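Local coordinates for protein Baccell_00875 (Bacteroides cellulosilyticus DSM 14838, PDB 5NO8) that is a polysaccharide lyase that probably removes the L-rhamnose caps, linked to glucuronic acid, from complex arabinogalactan proteins, at residues A[494-503]-A[512-520]; A[638-649]-A[683-691]. All coordinates share one frame; numbering follows the deposited sequence. Where two conformers were deposited one is given.

Contact 1. Residues A[494-503]-A[512-520]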
loop_
_atom_site.group_PDB
_atom_site.type_symbol
_atom_site.label_atom_id
_atom_site.label_comp_id
_atom_site.label_asym_id
_atom_site.label_seq_id
_atom_site.Cartn_x
_atom_site.Cartn_y
_atom_site.Cartn_z
ATOM N N ILE A 494 9.278 -13.818 11.083
ATOM C CA ILE A 494 9.740 -14.959 11.876
ATOM C C ILE A 494 11.263 -14.963 11.672
ATOM O O ILE A 494 11.710 -15.026 10.534
ATOM C CB ILE A 494 9.115 -16.272 11.384
ATOM C CG1 ILE A 494 7.592 -16.240 11.608
ATOM C CG2 ILE A 494 9.752 -17.459 12.110
ATOM C CD1 ILE A 494 6.829 -17.267 10.796
ATOM N N PRO A 495 12.053 -14.823 12.755
ATOM C CA PRO A 495 13.500 -14.628 12.581
ATOM C C PRO A 495 14.302 -15.929 12.324
ATOM O O PRO A 495 15.106 -16.351 13.166
ATOM C CB PRO A 495 13.904 -13.943 13.892
ATOM C CG PRO A 495 12.950 -14.493 14.892
ATOM C CD PRO A 495 11.650 -14.667 14.168
ATOM N N VAL A 496 14.094 -16.536 11.160
ATOM C CA VAL A 496 14.694 -17.833 10.833
ATOM C C VAL A 496 16.225 -17.779 10.735
ATOM O O VAL A 496 16.934 -18.472 11.461
ATOM C CB VAL A 496 14.089 -18.418 9.536
ATOM C CG1 VAL A 496 14.798 -19.692 9.091
ATOM C CG2 VAL A 496 12.599 -18.671 9.709
ATOM N N ARG A 497 16.732 -16.965 9.818
ATOM C CA ARG A 497 18.170 -16.832 9.631
ATOM C C ARG A 497 18.851 -16.264 10.863
ATOM O O ARG A 497 19.921 -16.749 11.259
ATOM C CB ARG A 497 18.499 -15.937 8.449
ATOM C CG ARG A 497 18.013 -16.463 7.130
ATOM C CD ARG A 497 18.840 -15.905 5.987
ATOM N NE ARG A 497 20.096 -16.638 5.835
ATOM C CZ ARG A 497 21.024 -16.374 4.919
ATOM N NH1 ARG A 497 20.883 -15.365 4.062
ATOM N NH2 ARG A 497 22.116 -17.121 4.872
ATOM N N LEU A 498 18.233 -15.245 11.453
ATOM C CA LEU A 498 18.800 -14.565 12.613
ATOM C C LEU A 498 18.870 -15.521 13.820
ATOM O O LEU A 498 19.900 -15.625 14.477
ATOM C CB LEU A 498 17.957 -13.352 12.967
ATOM C CG LEU A 498 18.316 -12.587 14.231
ATOM C CD1 LEU A 498 19.735 -12.033 14.178
ATOM C CD2 LEU A 498 17.305 -11.486 14.438
ATOM N N GLY A 499 17.767 -16.192 14.108
ATOM C CA GLY A 499 17.708 -17.118 15.238
ATOM C C GLY A 499 18.695 -18.271 15.101
ATOM O O GLY A 499 19.461 -18.550 16.034
ATOM N N LEU A 500 18.683 -18.941 13.968
ATOM C CA LEU A 500 19.622 -20.050 13.732
ATOM C C LEU A 500 21.089 -19.624 13.696
ATOM O O LEU A 500 21.950 -20.351 14.212
ATOM C CB LEU A 500 19.293 -20.799 12.446
ATOM C CG LEU A 500 17.961 -21.552 12.433
ATOM C CD1 LEU A 500 17.805 -22.224 11.090
ATOM C CD2 LEU A 500 17.882 -22.564 13.568
ATOM N N GLN A 501 21.387 -18.484 13.069
ATOM C CA GLN A 501 22.753 -17.941 13.102
ATOM C C GLN A 501 23.204 -17.658 14.528
ATOM O O GLN A 501 24.328 -17.976 14.887
ATOM C CB GLN A 501 22.881 -16.670 12.245
ATOM C CG GLN A 501 24.302 -16.131 12.082
ATOM C CD GLN A 501 25.237 -17.066 11.312
ATOM O OE1 GLN A 501 24.814 -17.831 10.436
ATOM N NE2 GLN A 501 26.523 -16.998 11.637
ATOM N N SER A 502 22.330 -17.072 15.334
ATOM C CA SER A 502 22.660 -16.730 16.711
ATOM C C SER A 502 22.943 -18.002 17.558
ATOM O O SER A 502 23.890 -18.033 18.351
ATOM C CB SER A 502 21.532 -15.911 17.324
ATOM O OG SER A 502 21.356 -14.716 16.578
ATOM N N LEU A 503 22.116 -19.027 17.367
ATOM C CA LEU A 503 22.352 -20.347 17.979
ATOM C C LEU A 503 23.649 -21.008 17.509
ATOM O O LEU A 503 24.369 -21.543 18.335
ATOM C CB LEU A 503 21.155 -21.271 17.742
ATOM C CG LEU A 503 19.899 -20.862 18.513
ATOM C CD1 LEU A 503 18.655 -21.557 17.976
ATOM C CD2 LEU A 503 20.018 -21.108 20.013
ATOM N N TYR A 512 19.840 -25.287 18.472
ATOM C CA TYR A 512 19.881 -25.058 17.020
ATOM C C TYR A 512 19.053 -26.089 16.258
ATOM O O TYR A 512 18.132 -25.737 15.505
ATOM C CB TYR A 512 21.326 -25.067 16.497
ATOM C CG TYR A 512 21.464 -24.900 15.002
ATOM C CD1 TYR A 512 21.419 -25.996 14.151
ATOM C CD2 TYR A 512 21.643 -23.641 14.432
ATOM C CE1 TYR A 512 21.530 -25.845 12.785
ATOM C CE2 TYR A 512 21.768 -23.483 13.070
ATOM C CZ TYR A 512 21.705 -24.584 12.253
ATOM O OH TYR A 512 21.825 -24.446 10.903
ATOM N N THR A 513 19.386 -27.367 16.433
ATOM C CA THR A 513 18.686 -28.437 15.718
ATOM C C THR A 513 17.205 -28.511 16.096
ATOM O O THR A 513 16.371 -28.782 15.232
ATOM C CB THR A 513 19.340 -29.815 15.953
ATOM O OG1 THR A 513 19.577 -29.988 17.352
ATOM C CG2 THR A 513 20.655 -29.931 15.184
ATOM N N ASP A 514 16.879 -28.256 17.363
ATOM C CA ASP A 514 15.480 -28.220 17.814
ATOM C C ASP A 514 14.650 -27.098 17.162
ATOM O O ASP A 514 13.515 -27.316 16.709
ATOM C CB ASP A 514 15.424 -28.039 19.327
ATOM C CG ASP A 514 14.016 -28.068 19.862
ATOM O OD1 ASP A 514 13.238 -28.945 19.446
ATOM O OD2 ASP A 514 13.682 -27.227 20.715
ATOM N N LEU A 515 15.215 -25.899 17.152
ATOM C CA LEU A 515 14.566 -24.764 16.487
ATOM C C LEU A 515 14.464 -24.996 14.990
ATOM O O LEU A 515 13.424 -24.729 14.402
ATOM C CB LEU A 515 15.309 -23.460 16.770
ATOM C CG LEU A 515 14.585 -22.189 16.300
ATOM C CD1 LEU A 515 13.245 -22.028 16.993
ATOM C CD2 LEU A 515 15.473 -20.966 16.537
ATOM N N ARG A 516 15.522 -25.512 14.382
ATOM C CA ARG A 516 15.506 -25.853 12.975
ATOM C C ARG A 516 14.375 -26.840 12.638
ATOM O O ARG A 516 13.676 -26.679 11.627
ATOM C CB ARG A 516 16.877 -26.381 12.549
ATOM C CG ARG A 516 16.978 -26.808 11.094
ATOM C CD ARG A 516 18.425 -26.950 10.690
ATOM N NE ARG A 516 18.567 -27.593 9.386
ATOM C CZ ARG A 516 19.567 -27.391 8.527
ATOM N NH1 ARG A 516 20.564 -26.546 8.797
ATOM N NH2 ARG A 516 19.573 -28.047 7.366
ATOM N N ASN A 517 14.178 -27.838 13.502
ATOM C CA ASN A 517 13.077 -28.786 13.333
ATOM C C ASN A 517 11.712 -28.109 13.469
ATOM O O ASN A 517 10.783 -28.452 12.735
ATOM C CB ASN A 517 13.176 -29.952 14.350
ATOM C CG ASN A 517 14.343 -30.894 14.089
ATOM O OD1 ASN A 517 14.746 -31.621 15.000
ATOM N ND2 ASN A 517 14.888 -30.904 12.868
ATOM N N ASP A 518 11.585 -27.173 14.406
ATOM C CA ASP A 518 10.354 -26.374 14.544
ATOM C C ASP A 518 10.062 -25.560 13.274
ATOM O O ASP A 518 8.920 -25.535 12.794
ATOM C CB ASP A 518 10.413 -25.429 15.747
ATOM C CG ASP A 518 10.244 -26.140 17.088
ATOM O OD1 ASP A 518 9.789 -27.301 17.127
ATOM O OD2 ASP A 518 10.547 -25.510 18.121
ATOM N N PHE A 519 11.087 -24.918 12.728
ATOM C CA PHE A 519 10.914 -24.175 11.479
ATOM C C PHE A 519 10.549 -25.102 10.318
ATOM O O PHE A 519 9.710 -24.746 9.485
ATOM C CB PHE A 519 12.157 -23.351 11.111
ATOM C CG PHE A 519 12.446 -22.199 12.037
ATOM C CD1 PHE A 519 11.439 -21.481 12.668
ATOM C CD2 PHE A 519 13.764 -21.807 12.252
ATOM C CE1 PHE A 519 11.734 -20.414 13.510
ATOM C CE2 PHE A 519 14.060 -20.735 13.073
ATOM C CZ PHE A 519 13.048 -20.039 13.701
ATOM N N ILE A 520 11.167 -26.276 10.242
ATOM C CA ILE A 520 10.797 -27.262 9.203
ATOM C C ILE A 520 9.300 -27.641 9.274
ATOM O O ILE A 520 8.626 -27.726 8.243
ATOM C CB ILE A 520 11.740 -28.503 9.243
ATOM C CG1 ILE A 520 13.119 -28.122 8.695
ATOM C CG2 ILE A 520 11.182 -29.684 8.443
ATOM C CD1 ILE A 520 14.238 -29.090 9.051
#

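Contact 2. Residues A[638-649]-A[683-691]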
loop_
_atom_site.group_PDB
_atom_site.type_symbol
_atom_site.label_atom_id
_atom_site.label_comp_id
_atom_site.label_asym_id
_atom_site.label_seq_id
_atom_site.Cartn_x
_atom_site.Cartn_y
_atom_site.Cartn_z
ATOM N N ALA A 638 13.809 -4.842 -4.472
ATOM C CA ALA A 638 13.823 -4.721 -3.032
ATOM C C ALA A 638 14.259 -3.340 -2.597
ATOM O O ALA A 638 13.697 -2.764 -1.664
ATOM C CB ALA A 638 14.761 -5.768 -2.417
ATOM N N GLU A 639 15.298 -2.829 -3.249
ATOM C CA GLU A 639 15.827 -1.492 -2.930
ATOM C C GLU A 639 14.800 -0.378 -3.176
ATOM O O GLU A 639 14.686 0.575 -2.388
ATOM C CB GLU A 639 17.103 -1.234 -3.742
ATOM C CG GLU A 639 18.300 -2.009 -3.194
ATOM C CD GLU A 639 19.482 -2.131 -4.150
ATOM O OE1 GLU A 639 19.448 -1.502 -5.234
ATOM O OE2 GLU A 639 20.447 -2.903 -3.830
ATOM N N ASN A 640 14.090 -0.515 -4.281
ATOM C CA ASN A 640 13.019 0.404 -4.647
ATOM C C ASN A 640 11.895 0.398 -3.608
ATOM O O ASN A 640 11.430 1.475 -3.176
ATOM C CB ASN A 640 12.486 0.044 -6.028
ATOM C CG ASN A 640 11.381 0.968 -6.472
ATOM O OD1 ASN A 640 11.534 2.178 -6.419
ATOM N ND2 ASN A 640 10.248 0.396 -6.868
ATOM N N VAL A 641 11.460 -0.790 -3.202
ATOM C CA VAL A 641 10.383 -0.888 -2.208
ATOM C C VAL A 641 10.735 -0.153 -0.902
ATOM O O VAL A 641 9.971 0.671 -0.399
ATOM C CB VAL A 641 10.026 -2.363 -1.858
ATOM C CG1 VAL A 641 9.028 -2.400 -0.717
ATOM C CG2 VAL A 641 9.481 -3.085 -3.064
ATOM N N VAL A 642 11.900 -0.455 -0.342
ATOM C CA VAL A 642 12.274 0.110 0.947
ATOM C C VAL A 642 12.616 1.598 0.836
ATOM O O VAL A 642 12.312 2.352 1.756
ATOM C CB VAL A 642 13.351 -0.736 1.677
ATOM C CG1 VAL A 642 12.824 -2.165 1.872
ATOM C CG2 VAL A 642 14.709 -0.728 0.954
ATOM N N ARG A 643 13.191 2.014 -0.288
ATOM C CA ARG A 643 13.482 3.424 -0.566
ATOM C C ARG A 643 12.197 4.267 -0.550
ATOM O O ARG A 643 12.141 5.362 0.034
ATOM C CB ARG A 643 14.180 3.528 -1.922
ATOM C CG ARG A 643 14.382 4.911 -2.416
ATOM C CD ARG A 643 15.468 4.936 -3.474
ATOM N NE ARG A 643 15.043 4.168 -4.632
ATOM C CZ ARG A 643 15.679 3.150 -5.202
ATOM N NH1 ARG A 643 16.859 2.726 -4.769
ATOM N NH2 ARG A 643 15.162 2.587 -6.283
ATOM N N ASN A 644 11.134 3.712 -1.122
ATOM C CA ASN A 644 9.893 4.469 -1.241
ATOM C C ASN A 644 9.207 4.668 0.106
ATOM O O ASN A 644 8.444 5.622 0.270
ATOM C CB ASN A 644 8.987 3.830 -2.290
ATOM C CG ASN A 644 9.530 3.984 -3.687
ATOM O OD1 ASN A 644 10.420 4.806 -3.933
ATOM N ND2 ASN A 644 9.047 3.164 -4.609
ATOM N N ASN A 645 9.496 3.802 1.081
ATOM C CA ASN A 645 8.987 3.983 2.407
ATOM C C ASN A 645 9.737 5.036 3.220
ATOM O O ASN A 645 9.333 5.381 4.317
ATOM C CB ASN A 645 8.921 2.655 3.150
ATOM C CG ASN A 645 7.721 1.834 2.785
ATOM O OD1 ASN A 645 6.791 1.727 3.588
ATOM N ND2 ASN A 645 7.741 1.217 1.607
ATOM N N LEU A 646 10.815 5.585 2.684
ATOM C CA LEU A 646 11.515 6.656 3.384
ATOM C C LEU A 646 10.692 7.905 3.557
ATOM O O LEU A 646 11.022 8.723 4.407
ATOM C CB LEU A 646 12.837 7.019 2.707
ATOM C CG LEU A 646 13.904 5.931 2.736
ATOM C CD1 LEU A 646 15.053 6.368 1.852
ATOM C CD2 LEU A 646 14.357 5.646 4.160
ATOM N N CYS A 647 9.612 8.067 2.782
ATOM C CA CYS A 647 8.759 9.239 2.943
ATOM C C CYS A 647 8.055 9.314 4.295
ATOM O O CYS A 647 7.595 10.378 4.671
ATOM C CB CYS A 647 7.758 9.348 1.818
ATOM S SG CYS A 647 6.509 8.041 1.852
ATOM N N LEU A 648 8.046 8.221 5.057
ATOM C CA LEU A 648 7.423 8.208 6.391
ATOM C C LEU A 648 8.290 8.851 7.473
ATOM O O LEU A 648 7.870 8.944 8.617
ATOM C CB LEU A 648 7.106 6.771 6.780
ATOM C CG LEU A 648 6.118 6.019 5.887
ATOM C CD1 LEU A 648 6.217 4.532 6.182
ATOM C CD2 LEU A 648 4.702 6.541 6.054
ATOM N N PHE A 649 9.510 9.256 7.116
ATOM C CA PHE A 649 10.514 9.776 8.050
ATOM C C PHE A 649 10.904 11.166 7.598
ATOM O O PHE A 649 11.186 11.380 6.405
ATOM C CB PHE A 649 11.724 8.823 8.050
ATOM C CG PHE A 649 11.325 7.426 8.381
ATOM C CD1 PHE A 649 11.161 7.046 9.709
ATOM C CD2 PHE A 649 11.024 6.518 7.378
ATOM C CE1 PHE A 649 10.687 5.776 10.023
ATOM C CE2 PHE A 649 10.562 5.241 7.695
ATOM C CZ PHE A 649 10.401 4.879 9.023
ATOM N N ALA A 683 9.858 -0.090 8.839
ATOM C CA ALA A 683 10.294 0.182 7.479
ATOM C C ALA A 683 11.808 0.353 7.410
ATOM O O ALA A 683 12.418 -0.071 6.438
ATOM C CB ALA A 683 9.568 1.381 6.894
ATOM N N LEU A 684 12.404 0.951 8.433
ATOM C CA LEU A 684 13.859 1.139 8.451
ATOM C C LEU A 684 14.580 -0.149 8.860
ATOM O O LEU A 684 15.670 -0.430 8.389
ATOM C CB LEU A 684 14.243 2.309 9.337
ATOM C CG LEU A 684 13.797 3.686 8.844
ATOM C CD1 LEU A 684 14.243 4.744 9.850
ATOM C CD2 LEU A 684 14.300 3.976 7.439
ATOM N N VAL A 685 13.940 -0.958 9.698
ATOM C CA VAL A 685 14.454 -2.306 9.952
ATOM C C VAL A 685 14.636 -3.070 8.651
ATOM O O VAL A 685 15.674 -3.696 8.412
ATOM C CB VAL A 685 13.533 -3.092 10.923
ATOM C CG1 VAL A 685 13.955 -4.565 11.024
ATOM C CG2 VAL A 685 13.481 -2.439 12.291
ATOM N N TYR A 686 13.634 -3.013 7.771
ATOM C CA TYR A 686 13.719 -3.705 6.516
ATOM C C TYR A 686 14.584 -2.994 5.478
ATOM O O TYR A 686 15.209 -3.652 4.626
ATOM C CB TYR A 686 12.317 -4.054 6.016
ATOM C CG TYR A 686 11.762 -5.220 6.803
ATOM C CD1 TYR A 686 12.327 -6.483 6.680
ATOM C CD2 TYR A 686 10.773 -5.039 7.735
ATOM C CE1 TYR A 686 11.844 -7.561 7.410
ATOM C CE2 TYR A 686 10.279 -6.109 8.476
ATOM C CZ TYR A 686 10.814 -7.364 8.294
ATOM O OH TYR A 686 10.318 -8.410 9.019
ATOM N N TYR A 687 14.663 -1.666 5.573
ATOM C CA TYR A 687 15.580 -0.898 4.743
ATOM C C TYR A 687 17.018 -1.392 4.991
ATOM O O TYR A 687 17.766 -1.617 4.053
ATOM C CB TYR A 687 15.481 0.591 5.050
ATOM C CG TYR A 687 16.377 1.411 4.187
ATOM C CD1 TYR A 687 17.711 1.593 4.515
ATOM C CD2 TYR A 687 15.908 1.962 2.993
ATOM C CE1 TYR A 687 18.554 2.332 3.690
ATOM C CE2 TYR A 687 16.745 2.676 2.175
ATOM C CZ TYR A 687 18.065 2.858 2.536
ATOM O OH TYR A 687 18.885 3.569 1.674
ATOM N N LEU A 688 17.359 -1.560 6.255
ATOM C CA LEU A 688 18.705 -2.009 6.640
ATOM C C LEU A 688 18.956 -3.476 6.356
ATOM O O LEU A 688 20.090 -3.841 6.050
ATOM C CB LEU A 688 18.999 -1.668 8.088
ATOM C CG LEU A 688 19.051 -0.157 8.341
ATOM C CD1 LEU A 688 19.141 0.157 9.791
ATOM C CD2 LEU A 688 20.204 0.517 7.595
ATOM N N LEU A 689 17.918 -4.309 6.392
ATOM C CA LEU A 689 18.040 -5.677 5.882
ATOM C C LEU A 689 18.392 -5.714 4.408
ATOM O O LEU A 689 19.380 -6.328 3.978
ATOM C CB LEU A 689 16.738 -6.459 6.125
ATOM C CG LEU A 689 16.779 -7.896 5.571
ATOM C CD1 LEU A 689 17.711 -8.731 6.460
ATOM C CD2 LEU A 689 15.386 -8.470 5.547
ATOM N N VAL A 690 17.586 -5.021 3.603
ATOM C CA VAL A 690 17.720 -5.048 2.176
ATOM C C VAL A 690 19.050 -4.474 1.715
ATOM O O VAL A 690 19.657 -5.027 0.801
ATOM C CB VAL A 690 16.565 -4.278 1.503
ATOM C CG1 VAL A 690 16.844 -3.965 0.043
ATOM C CG2 VAL A 690 15.279 -5.071 1.658
ATOM N N ASN A 691 19.476 -3.373 2.337
ATOM C CA ASN A 691 20.647 -2.643 1.859
ATOM C C ASN A 691 21.958 -3.086 2.491
ATOM O O ASN A 691 23.003 -2.890 1.886
ATOM C CB ASN A 691 20.438 -1.150 1.999
ATOM C CG ASN A 691 19.529 -0.636 0.916
ATOM O OD1 ASN A 691 19.913 -0.651 -0.261
ATOM N ND2 ASN A 691 18.288 -0.302 1.271
HETATM O O HOH W 1 16.967 1.107 -0.903
HETATM O O HOH W 2 21.891 -2.109 -1.535
HETATM O O HOH W 3 12.039 2.084 4.437
#

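Contact 1. Residues A[494-503]-A[512-520]
A methyl group, CG2 of V496, stands almost exactly over the centre of the F519 ring, 4.0 Å from the centroid and 1° off the ring normal, in a CH-pi contact. The other branch, CG1, is anti to the backbone N (chi1 174°) and meets the ring at CD2. I494 adds CG2, which lies 3.8 Å from F519 CE1, and the CG of L500 meets the edge of the same ring. The F519 cluster lies at the end away from the turn of an antiparallel helical hairpin, 496-505 with 509-529, in a helical domain consistent with the alpha/alpha toroids of other polysaccharide lyases; the axes of 496-503 and 512-520 come within 9.7 Å, at 162°. L500 is the knob, set in a hole formed by Y512, L515, R516 and F519. Its CD2 lies over one face of the Y512 ring, offset toward the rim, while its carbonyl O lies in the ring plane, 3.3 Å from Y512 CD2. Beyond the ring, R516 NH1 donates to Y512 OH (3.2 Å), with the hydroxyl in the guanidinium plane. Nearer the turn, L503 and L515 cross at about a right angle, L503 CD1 lying 3.5 Å from L515 CD2.

Contact 2. Residues A[638-649]-A[683-691]
N691 ND2 is gripped by two acceptors: it donates to Y687 O one turn back (3.1 Å) and to a water, 2.9 Å from ND2, that in turn donates to the carbonyl O of E639. At the other end of the amide, a second water donates both to N691 OD1 and to E639 OE2, which is also bound by Q635. The amide is thereby fixed against the antiparallel partner helix: 632-644 and 682-692 pack in the helical domain, the latter helix lying at the C-terminal end of the chain, and the axes of 638-644 and 683-691 come within 9.2 Å, at 153°. ND2 also lies over the centre of the Y687 ring, 3.3 Å above its plane.

Between these polar links the interface is hydrophobic. V642 turns CG1 anti to its carbonyl carbon (chi1 -58°), so that CG1 meets V690 CG2 tip to tip at 3.8 Å. Its second methyl, CG2, lies 3.6 Å from Y687 CD2 and also packs against N691 ND2. A638 CB covers the other methyl of V690, CG1.

Farther along, a third water donates to V642 O and, weakly, to A683 O. The 3-10 segment 646-648 carries L646, which crosses L684 at about a right angle and also reaches Y687 CE2 with its CD1. F649 follows, its ring edge against A683 CB and one face against L684, whose CG sits 3.8 Å from the ring centroid and 20° off the normal.

In the fold
Contact 1 and contact 2 belong to the same helical domain but do not touch: their centres are 25 Å apart and their nearest atoms about 6 Å. Helices 542-559 and 615-629 bridge them. The first packs F551 and Q554 against contact 1 and gives Q550 to the hydroxyl of Y686 in contact 2; the second meets R497 through Y624 and L627, and Y686 through T616 and A620. Contact 2 is the more central: its centre lies about 14 Å from the centre of the chain, that of contact 1 about 30 Å. Each has a glycerol nearby, probably from the crystallisation liquor, about 4 Å from the P495 side chain and about 3 Å from that of Y687, whose OH is hydrogen-bonded to glycerol.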